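Local coordinates for protein-glutamine gamma-glutamyltransferase (Pagrus major, PDB 1G0D) that catalyses, in a calcium-dependent manner, the cross-linking of protein glutamines to lysines or other primary amines, at residues L344-D355 / C367-A375; C272-L283 / W329-S337. One frame throughout, in Å; residues are numbered along the deposited sequence.

Contact 1 of 2, residues L344-D355 / C367-A375. With SO4 (sulfate ion), chain B.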
loop_
_atom_site.group_PDB
_atom_site.type_symbol
_atom_site.label_atom_id
_atom_site.label_comp_id
_atom_site.label_asym_id
_atom_site.label_seq_id
_atom_site.Cartn_x
_atom_site.Cartn_y
_atom_site.Cartn_z
ATOM N N LEU A 344 -20.508 -10.339 9.628
ATOM C CA LEU A 344 -20.776 -11.371 8.643
ATOM C C LEU A 344 -20.756 -12.763 9.261
ATOM O O LEU A 344 -20.320 -12.956 10.389
ATOM C CB LEU A 344 -19.724 -11.370 7.523
ATOM C CG LEU A 344 -18.914 -10.170 7.035
ATOM C CD1 LEU A 344 -17.680 -10.659 6.280
ATOM C CD2 LEU A 344 -19.763 -9.292 6.152
ATOM N N PRO A 345 -21.231 -13.762 8.516
ATOM C CA PRO A 345 -21.242 -15.130 9.014
ATOM C C PRO A 345 -19.890 -15.593 9.552
ATOM O O PRO A 345 -18.847 -14.978 9.293
ATOM C CB PRO A 345 -21.660 -15.934 7.792
ATOM C CG PRO A 345 -22.506 -15.014 7.064
ATOM C CD PRO A 345 -21.850 -13.685 7.188
ATOM N N GLU A 346 -19.946 -16.689 10.312
ATOM C CA GLU A 346 -18.793 -17.332 10.923
ATOM C C GLU A 346 -17.813 -17.659 9.829
ATOM O O GLU A 346 -18.219 -18.151 8.792
ATOM C CB GLU A 346 -19.232 -18.651 11.575
ATOM C CG GLU A 346 -18.491 -19.039 12.854
ATOM C CD GLU A 346 -19.284 -18.692 14.139
ATOM O OE1 GLU A 346 -19.277 -17.502 14.565
ATOM O OE2 GLU A 346 -19.914 -19.614 14.725
ATOM N N GLY A 347 -16.532 -17.377 10.031
ATOM C CA GLY A 347 -15.558 -17.766 9.025
ATOM C C GLY A 347 -14.837 -16.738 8.202
ATOM O O GLY A 347 -13.886 -17.071 7.511
ATOM N N ASN A 348 -15.262 -15.486 8.289
ATOM C CA ASN A 348 -14.649 -14.456 7.488
ATOM C C ASN A 348 -13.684 -13.590 8.263
ATOM O O ASN A 348 -13.308 -12.505 7.827
ATOM C CB ASN A 348 -15.754 -13.629 6.868
ATOM C CG ASN A 348 -16.721 -14.488 6.071
ATOM O OD1 ASN A 348 -16.390 -14.971 4.983
ATOM N ND2 ASN A 348 -17.917 -14.692 6.614
ATOM N N ASP A 349 -13.253 -14.091 9.408
ATOM C CA ASP A 349 -12.342 -13.354 10.280
ATOM C C ASP A 349 -10.943 -13.372 9.733
ATOM O O ASP A 349 -10.594 -14.253 8.993
ATOM C CB ASP A 349 -12.279 -14.030 11.635
ATOM C CG ASP A 349 -13.452 -13.728 12.520
ATOM O OD1 ASP A 349 -13.340 -14.135 13.689
ATOM O OD2 ASP A 349 -14.457 -13.115 12.093
ATOM N N GLY A 350 -10.107 -12.442 10.135
ATOM C CA GLY A 350 -8.754 -12.516 9.638
ATOM C C GLY A 350 -8.490 -11.384 8.697
ATOM O O GLY A 350 -9.090 -10.311 8.845
ATOM N N TRP A 351 -7.595 -11.622 7.737
ATOM C CA TRP A 351 -7.208 -10.598 6.763
ATOM C C TRP A 351 -8.344 -10.172 5.823
ATOM O O TRP A 351 -9.041 -11.011 5.257
ATOM C CB TRP A 351 -6.032 -11.087 5.908
ATOM C CG TRP A 351 -4.762 -11.337 6.629
ATOM C CD1 TRP A 351 -4.205 -12.546 6.894
ATOM C CD2 TRP A 351 -3.877 -10.351 7.190
ATOM N NE1 TRP A 351 -3.024 -12.381 7.594
ATOM C CE2 TRP A 351 -2.805 -11.053 7.783
ATOM C CE3 TRP A 351 -3.894 -8.959 7.246
ATOM C CZ2 TRP A 351 -1.757 -10.393 8.426
ATOM C CZ3 TRP A 351 -2.848 -8.307 7.883
ATOM C CH2 TRP A 351 -1.793 -9.029 8.466
ATOM N N GLN A 352 -8.495 -8.863 5.638
ATOM C CA GLN A 352 -9.514 -8.297 4.765
ATOM C C GLN A 352 -8.814 -7.461 3.738
ATOM O O GLN A 352 -7.869 -6.761 4.047
ATOM C CB GLN A 352 -10.453 -7.416 5.562
ATOM C CG GLN A 352 -10.766 -7.998 6.911
ATOM C CD GLN A 352 -11.807 -9.056 6.830
ATOM O OE1 GLN A 352 -12.839 -8.865 6.204
ATOM N NE2 GLN A 352 -11.558 -10.179 7.462
ATOM N N VAL A 353 -9.272 -7.545 2.505
ATOM C CA VAL A 353 -8.688 -6.781 1.424
ATOM C C VAL A 353 -9.336 -5.418 1.353
ATOM O O VAL A 353 -10.536 -5.322 1.297
ATOM C CB VAL A 353 -8.896 -7.506 0.060
ATOM C CG1 VAL A 353 -8.567 -6.582 -1.099
ATOM C CG2 VAL A 353 -8.032 -8.727 -0.015
ATOM N N LEU A 354 -8.517 -4.371 1.388
ATOM C CA LEU A 354 -8.952 -2.970 1.277
ATOM C C LEU A 354 -8.196 -2.399 0.037
ATOM O O LEU A 354 -6.963 -2.257 0.045
ATOM C CB LEU A 354 -8.530 -2.195 2.528
ATOM C CG LEU A 354 -9.501 -1.840 3.648
ATOM C CD1 LEU A 354 -10.826 -2.397 3.356
ATOM C CD2 LEU A 354 -9.015 -2.364 4.943
ATOM N N ASP A 355 -8.912 -2.091 -1.032
ATOM C CA ASP A 355 -8.261 -1.566 -2.217
ATOM C C ASP A 355 -8.632 -0.096 -2.366
ATOM O O ASP A 355 -9.773 0.236 -2.673
ATOM C CB ASP A 355 -8.704 -2.372 -3.427
ATOM C CG ASP A 355 -7.790 -2.189 -4.616
ATOM O OD1 ASP A 355 -6.927 -1.294 -4.575
ATOM O OD2 ASP A 355 -7.934 -2.941 -5.598
ATOM N N CYS A 367 -14.146 2.544 -4.056
ATOM C CA CYS A 367 -12.998 1.845 -3.492
ATOM C C CYS A 367 -13.526 0.440 -3.173
ATOM O O CYS A 367 -14.757 0.218 -3.231
ATOM C CB CYS A 367 -12.544 2.539 -2.210
ATOM S SG CYS A 367 -13.629 2.230 -0.745
ATOM N N CYS A 368 -12.620 -0.494 -2.841
ATOM C CA CYS A 368 -13.007 -1.876 -2.507
ATOM C C CYS A 368 -12.726 -2.350 -1.074
ATOM O O CYS A 368 -11.715 -1.990 -0.474
ATOM C CB CYS A 368 -12.341 -2.851 -3.474
ATOM S SG CYS A 368 -13.292 -3.009 -5.010
ATOM N N GLY A 369 -13.637 -3.170 -0.542
ATOM C CA GLY A 369 -13.471 -3.723 0.783
ATOM C C GLY A 369 -13.960 -2.881 1.938
ATOM O O GLY A 369 -14.438 -1.785 1.731
ATOM N N PRO A 370 -13.786 -3.346 3.186
ATOM C CA PRO A 370 -13.121 -4.597 3.566
ATOM C C PRO A 370 -13.782 -5.890 3.154
ATOM O O PRO A 370 -14.917 -6.162 3.524
ATOM C CB PRO A 370 -13.007 -4.483 5.078
ATOM C CG PRO A 370 -14.104 -3.668 5.440
ATOM C CD PRO A 370 -14.279 -2.642 4.367
ATOM N N CYS A 371 -13.035 -6.702 2.406
ATOM C CA CYS A 371 -13.506 -7.998 1.918
ATOM C C CYS A 371 -12.665 -9.170 2.447
ATOM O O CYS A 371 -11.462 -9.217 2.257
ATOM C CB CYS A 371 -13.477 -8.033 0.371
ATOM S SG CYS A 371 -13.966 -9.646 -0.265
ATOM N N PRO A 372 -13.304 -10.154 3.092
ATOM C CA PRO A 372 -12.537 -11.281 3.598
ATOM C C PRO A 372 -11.712 -11.949 2.530
ATOM O O PRO A 372 -12.253 -12.369 1.527
ATOM C CB PRO A 372 -13.614 -12.225 4.106
ATOM C CG PRO A 372 -14.736 -11.310 4.512
ATOM C CD PRO A 372 -14.738 -10.301 3.405
ATOM N N VAL A 373 -10.411 -12.054 2.721
ATOM C CA VAL A 373 -9.598 -12.775 1.752
ATOM C C VAL A 373 -10.093 -14.251 1.674
ATOM O O VAL A 373 -9.879 -14.948 0.679
ATOM C CB VAL A 373 -8.136 -12.802 2.179
ATOM C CG1 VAL A 373 -7.335 -13.635 1.221
ATOM C CG2 VAL A 373 -7.610 -11.415 2.265
ATOM N N ALA A 374 -10.755 -14.725 2.732
ATOM C CA ALA A 374 -11.274 -16.101 2.780
ATOM C C ALA A 374 -12.482 -16.285 1.892
ATOM O O ALA A 374 -12.711 -17.390 1.402
ATOM C CB ALA A 374 -11.646 -16.484 4.198
ATOM N N ALA A 375 -13.260 -15.211 1.713
ATOM C CA ALA A 375 -14.451 -15.237 0.867
ATOM C C ALA A 375 -13.948 -15.337 -0.550
ATOM O O ALA A 375 -14.601 -15.906 -1.408
ATOM C CB ALA A 375 -15.265 -13.978 1.033
HETATM S S SO4 B . -0.443 -15.041 7.301
HETATM O O1 SO4 B . -1.667 -15.173 6.668
HETATM O O2 SO4 B . -0.624 -14.199 8.423
HETATM O O3 SO4 B . -0.231 -16.324 7.800
HETATM O O4 SO4 B . 0.572 -14.697 6.344
HETATM O O HOH W 1 -10.329 -13.792 5.684
#
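P372 carries the apolar centre: L344 CD1 comes to 3.5 Å from its ring carbon CG, and N348 CB lies against the same CG. Nearby, V353 CG2 meets V373 CG2 at 3.5 Å, the two valines crossing at about a right angle, while L354 lays CD1 against P370 CB. Backbone hydrogen bonds join the two antiparallel strands; V353 N reaches C371 O at 2.8 Å and C368 N reaches D355 O at 2.9 Å. Between these pairs a beta bulge slips the register by one residue. There G369, followed by a cis peptide bond, brings CA to 3.4 Å from V353 O, and a side chain on it would strike that oxygen.

Further out, the bend of Q352 at chi2 (-80°) turns its amide back on its own segment: NE2 grips N348 O and G350 O, both in the amide plane, and OE1 takes R341, so the group is held flat. At the polar edge, W351 NE1 donates to O2 of a sulfate, probably from the crystallisation liquor, which R291 also binds; the N-O distance is 3.1 Å. Strand 368-372 edges the sheet, with strand 329-339 beyond 350-355, which carries active-site D355. Helix 212-223 touches L354 and P370; helix 387-395 touches V353 and C371.

Contact 2 of 2, residues C272-L283 / W329-S337; sequences CWVFAAVACTVL and WNFHCWVES
Helix 272-283 and strand 331-337 run nearly parallel, 14° apart, with their axes 6.8 Å from each other at closest approach. The active-site cysteine, C272, opens the helix and turns its side chain to the strand. Its SG lies 3.2 Å from H332 ND1, at the edge of the imidazole near the ring plane, and CB is 3.3 Å from the same ND1. With CG opposite the backbone N (chi1 171°), the imidazole swings from the strand to the helix start, while NE2 is hydrogen-bonded to D355 OD2. The backbone N of C333 also points at C272 SG, a nearly straight 3.6 Å approach, though the sulfur's position is less certain. A phenylalanine in place of H332 would probably leave the D355 carboxylate without its mate and the sulfur beside a ring edge with no nitrogen.

Around this core the rings close in. W329 presents its edge to C272, with CZ3 at 4.1 Å from SG; W273 CE3 meets the edge of F331 at CZ, 3.8 Å away, their side chains crossing obliquely. C333 SG packs on W273 CB at 3.4 Å. Farther along, A276 gives its CB to the backbone of W334 and its O to V335 CG2, and L283 CD1 ends against S337 OG, whose hydroxyl is hydrogen-bonded to T290 OG1.

Y515, important for catalysis, stacks on F331 and meets W273 edge-to-face. Strand 290-298 borders the strand on one side and 350-355 on the other, strand 159-164 touches A277 and C333, and the cysteine-bearing helix lies against the sheet, as in papain-like folds.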
loop_
_atom_site.group_PDB
_atom_site.type_symbol
_atom_site.label_atom_id
_atom_site.label_comp_id
_atom_site.label_asym_id
_atom_site.label_seq_id
_atom_site.Cartn_x
_atom_site.Cartn_y
_atom_site.Cartn_z
ATOM N N CYS A 272 -1.849 3.225 -8.035
ATOM C CA CYS A 272 -2.211 2.158 -7.106
ATOM C C CYS A 272 -1.286 1.789 -5.952
ATOM O O CYS A 272 -1.764 1.757 -4.819
ATOM C CB CYS A 272 -2.678 0.906 -7.849
ATOM S SG CYS A 272 -1.432 -0.107 -8.505
ATOM N N TRP A 273 0.000 1.543 -6.166
ATOM C CA TRP A 273 0.868 1.205 -5.015
ATOM C C TRP A 273 1.127 2.389 -4.039
ATOM O O TRP A 273 1.461 2.162 -2.874
ATOM C CB TRP A 273 2.211 0.593 -5.470
ATOM C CG TRP A 273 3.109 1.615 -5.975
ATOM C CD1 TRP A 273 4.003 2.352 -5.257
ATOM C CD2 TRP A 273 3.109 2.154 -7.297
ATOM N NE1 TRP A 273 4.551 3.326 -6.045
ATOM C CE2 TRP A 273 4.017 3.229 -7.308
ATOM C CE3 TRP A 273 2.424 1.837 -8.476
ATOM C CZ2 TRP A 273 4.259 3.991 -8.457
ATOM C CZ3 TRP A 273 2.660 2.584 -9.604
ATOM C CH2 TRP A 273 3.569 3.650 -9.589
ATOM N N VAL A 274 0.992 3.639 -4.493
ATOM C CA VAL A 274 1.162 4.799 -3.602
ATOM C C VAL A 274 -0.071 4.995 -2.676
ATOM O O VAL A 274 0.056 5.522 -1.560
ATOM C CB VAL A 274 1.340 6.101 -4.401
ATOM C CG1 VAL A 274 1.505 7.242 -3.460
ATOM C CG2 VAL A 274 2.533 6.027 -5.240
ATOM N N PHE A 275 -1.252 4.571 -3.151
ATOM C CA PHE A 275 -2.522 4.644 -2.408
ATOM C C PHE A 275 -2.455 3.571 -1.331
ATOM O O PHE A 275 -2.862 3.787 -0.207
ATOM C CB PHE A 275 -3.738 4.245 -3.265
ATOM C CG PHE A 275 -4.045 5.165 -4.393
ATOM C CD1 PHE A 275 -3.605 6.483 -4.384
ATOM C CD2 PHE A 275 -4.688 4.662 -5.533
ATOM C CE1 PHE A 275 -3.774 7.285 -5.499
ATOM C CE2 PHE A 275 -4.871 5.449 -6.673
ATOM C CZ PHE A 275 -4.411 6.762 -6.659
ATOM N N ALA A 276 -1.994 2.381 -1.710
ATOM C CA ALA A 276 -1.901 1.271 -0.778
ATOM C C ALA A 276 -0.905 1.593 0.345
ATOM O O ALA A 276 -1.248 1.442 1.526
ATOM C CB ALA A 276 -1.501 0.025 -1.514
ATOM N N ALA A 277 0.304 2.043 -0.008
ATOM C CA ALA A 277 1.320 2.414 0.976
ATOM C C ALA A 277 0.792 3.480 1.902
ATOM O O ALA A 277 0.962 3.357 3.085
ATOM C CB ALA A 277 2.500 2.935 0.315
ATOM N N VAL A 278 0.155 4.532 1.387
ATOM C CA VAL A 278 -0.396 5.582 2.263
ATOM C C VAL A 278 -1.522 4.989 3.135
ATOM O O VAL A 278 -1.720 5.399 4.271
ATOM C CB VAL A 278 -0.939 6.773 1.421
ATOM C CG1 VAL A 278 -1.726 7.742 2.258
ATOM C CG2 VAL A 278 0.184 7.485 0.775
ATOM N N ALA A 279 -2.268 4.014 2.624
ATOM C CA ALA A 279 -3.350 3.384 3.417
ATOM C C ALA A 279 -2.690 2.618 4.537
ATOM O O ALA A 279 -3.155 2.648 5.672
ATOM C CB ALA A 279 -4.212 2.390 2.557
ATOM N N CYS A 280 -1.607 1.920 4.203
ATOM C CA CYS A 280 -0.873 1.159 5.185
ATOM C C CYS A 280 -0.358 2.025 6.303
ATOM O O CYS A 280 -0.484 1.646 7.442
ATOM C CB CYS A 280 0.311 0.474 4.550
ATOM S SG CYS A 280 1.087 -0.750 5.586
ATOM N N THR A 281 0.223 3.176 5.990
ATOM C CA THR A 281 0.783 4.081 7.010
ATOM C C THR A 281 -0.250 4.527 8.022
ATOM O O THR A 281 0.012 4.597 9.214
ATOM C CB THR A 281 1.348 5.366 6.386
ATOM O OG1 THR A 281 2.704 5.157 5.980
ATOM C CG2 THR A 281 1.360 6.469 7.377
ATOM N N VAL A 282 -1.435 4.848 7.531
ATOM C CA VAL A 282 -2.492 5.328 8.389
ATOM C C VAL A 282 -3.161 4.236 9.226
ATOM O O VAL A 282 -3.434 4.438 10.393
ATOM C CB VAL A 282 -3.580 6.101 7.529
ATOM C CG1 VAL A 282 -4.775 6.505 8.421
ATOM C CG2 VAL A 282 -2.941 7.360 6.875
ATOM N N LEU A 283 -3.439 3.086 8.642
ATOM C CA LEU A 283 -4.090 2.032 9.400
ATOM C C LEU A 283 -3.067 1.481 10.439
ATOM O O LEU A 283 -3.381 1.295 11.623
ATOM C CB LEU A 283 -4.625 0.976 8.418
ATOM C CG LEU A 283 -5.708 1.532 7.466
ATOM C CD1 LEU A 283 -5.840 0.632 6.274
ATOM C CD2 LEU A 283 -7.053 1.661 8.168
ATOM N N TRP A 329 -3.356 -5.623 -15.957
ATOM C CA TRP A 329 -2.253 -4.780 -15.516
ATOM C C TRP A 329 -1.003 -5.614 -15.243
ATOM O O TRP A 329 -1.118 -6.800 -14.912
ATOM C CB TRP A 329 -2.663 -4.067 -14.235
ATOM C CG TRP A 329 -3.751 -3.069 -14.413
ATOM C CD1 TRP A 329 -4.691 -3.028 -15.416
ATOM C CD2 TRP A 329 -4.023 -1.943 -13.554
ATOM N NE1 TRP A 329 -5.530 -1.942 -15.227
ATOM C CE2 TRP A 329 -5.140 -1.266 -14.095
ATOM C CE3 TRP A 329 -3.429 -1.442 -12.384
ATOM C CZ2 TRP A 329 -5.672 -0.107 -13.489
ATOM C CZ3 TRP A 329 -3.963 -0.291 -11.787
ATOM C CH2 TRP A 329 -5.067 0.356 -12.338
ATOM N N ASN A 330 0.187 -5.015 -15.353
ATOM C CA ASN A 330 1.419 -5.771 -15.089
ATOM C C ASN A 330 1.417 -6.222 -13.612
ATOM O O ASN A 330 1.932 -7.298 -13.258
ATOM C CB ASN A 330 2.656 -4.919 -15.369
ATOM C CG ASN A 330 2.979 -4.806 -16.853
ATOM O OD1 ASN A 330 2.223 -5.277 -17.716
ATOM N ND2 ASN A 330 4.104 -4.168 -17.156
ATOM N N PHE A 331 0.842 -5.381 -12.757
ATOM C CA PHE A 331 0.702 -5.675 -11.329
ATOM C C PHE A 331 -0.256 -4.653 -10.781
ATOM O O PHE A 331 -0.573 -3.667 -11.428
ATOM C CB PHE A 331 2.053 -5.618 -10.572
ATOM C CG PHE A 331 2.562 -4.221 -10.310
ATOM C CD1 PHE A 331 3.476 -3.614 -11.180
ATOM C CD2 PHE A 331 2.102 -3.494 -9.227
ATOM C CE1 PHE A 331 3.919 -2.296 -10.977
ATOM C CE2 PHE A 331 2.540 -2.163 -9.010
ATOM C CZ PHE A 331 3.449 -1.565 -9.889
ATOM N N HIS A 332 -0.756 -4.912 -9.597
ATOM C CA HIS A 332 -1.664 -3.986 -8.967
ATOM C C HIS A 332 -1.567 -4.256 -7.494
ATOM O O HIS A 332 -1.547 -5.410 -7.072
ATOM C CB HIS A 332 -3.097 -4.215 -9.421
ATOM C CG HIS A 332 -4.095 -3.417 -8.643
ATOM N ND1 HIS A 332 -3.927 -2.070 -8.391
ATOM C CD2 HIS A 332 -5.290 -3.760 -8.099
ATOM C CE1 HIS A 332 -4.982 -1.614 -7.728
ATOM N NE2 HIS A 332 -5.822 -2.618 -7.542
ATOM N N CYS A 333 -1.537 -3.187 -6.719
ATOM C CA CYS A 333 -1.417 -3.261 -5.288
ATOM C C CYS A 333 -2.656 -2.864 -4.472
ATOM O O CYS A 333 -3.461 -2.020 -4.873
ATOM C CB CYS A 333 -0.274 -2.355 -4.849
ATOM S SG CYS A 333 1.294 -2.632 -5.604
ATOM N N TRP A 334 -2.801 -3.497 -3.317
ATOM C CA TRP A 334 -3.847 -3.154 -2.374
ATOM C C TRP A 334 -3.300 -3.440 -0.968
ATOM O O TRP A 334 -2.104 -3.633 -0.759
ATOM C CB TRP A 334 -5.181 -3.891 -2.645
ATOM C CG TRP A 334 -5.147 -5.377 -2.600
ATOM C CD1 TRP A 334 -5.223 -6.169 -1.489
ATOM C CD2 TRP A 334 -5.060 -6.275 -3.726
ATOM N NE1 TRP A 334 -5.187 -7.505 -1.853
ATOM C CE2 TRP A 334 -5.086 -7.592 -3.216
ATOM C CE3 TRP A 334 -4.963 -6.088 -5.111
ATOM C CZ2 TRP A 334 -5.018 -8.712 -4.044
ATOM C CZ3 TRP A 334 -4.896 -7.214 -5.937
ATOM C CH2 TRP A 334 -4.923 -8.508 -5.394
ATOM N N VAL A 335 -4.178 -3.492 0.001
ATOM C CA VAL A 335 -3.731 -3.688 1.350
ATOM C C VAL A 335 -4.604 -4.722 2.039
ATOM O O VAL A 335 -5.761 -4.872 1.697
ATOM C CB VAL A 335 -3.780 -2.298 1.991
ATOM C CG1 VAL A 335 -4.714 -2.222 3.166
ATOM C CG2 VAL A 335 -2.419 -1.870 2.264
ATOM N N GLU A 336 -4.030 -5.483 2.965
ATOM C CA GLU A 336 -4.774 -6.486 3.735
ATOM C C GLU A 336 -4.771 -5.987 5.187
ATOM O O GLU A 336 -3.707 -5.619 5.693
ATOM C CB GLU A 336 -4.051 -7.825 3.676
ATOM C CG GLU A 336 -4.803 -8.941 2.983
ATOM C CD GLU A 336 -3.919 -10.132 2.732
ATOM O OE1 GLU A 336 -3.061 -10.456 3.580
ATOM O OE2 GLU A 336 -4.062 -10.755 1.673
ATOM N N SER A 337 -5.929 -5.939 5.849
ATOM C CA SER A 337 -5.981 -5.498 7.255
ATOM C C SER A 337 -6.556 -6.615 8.117
ATOM O O SER A 337 -7.515 -7.255 7.740
ATOM C CB SER A 337 -6.864 -4.255 7.437
ATOM O OG SER A 337 -6.231 -3.079 6.974
#

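How the contacts relate
Contact 2 closes before contact 1 opens, so the two follow in series along the chain, their centres 16 Å apart. They share one antiparallel sheet, ordered 290-298, 329-339, 350-355, 368-372: contact 2 lays the helix on its second strand, and contact 1 pairs its third with its outer fourth. The joint is the pairing of 329-339 with 350-355, where Q352 O and S337 N probably hydrogen-bond at 2.8 Å and V353 CG1 packs on W334 CD1. The catalytic triad is thus assembled from both contacts, cysteine and histidine from 272-283/329-337 and aspartate from 344-355: strand pairing sets H332 beside D355, and the helix packed on the sheet brings C272 to them.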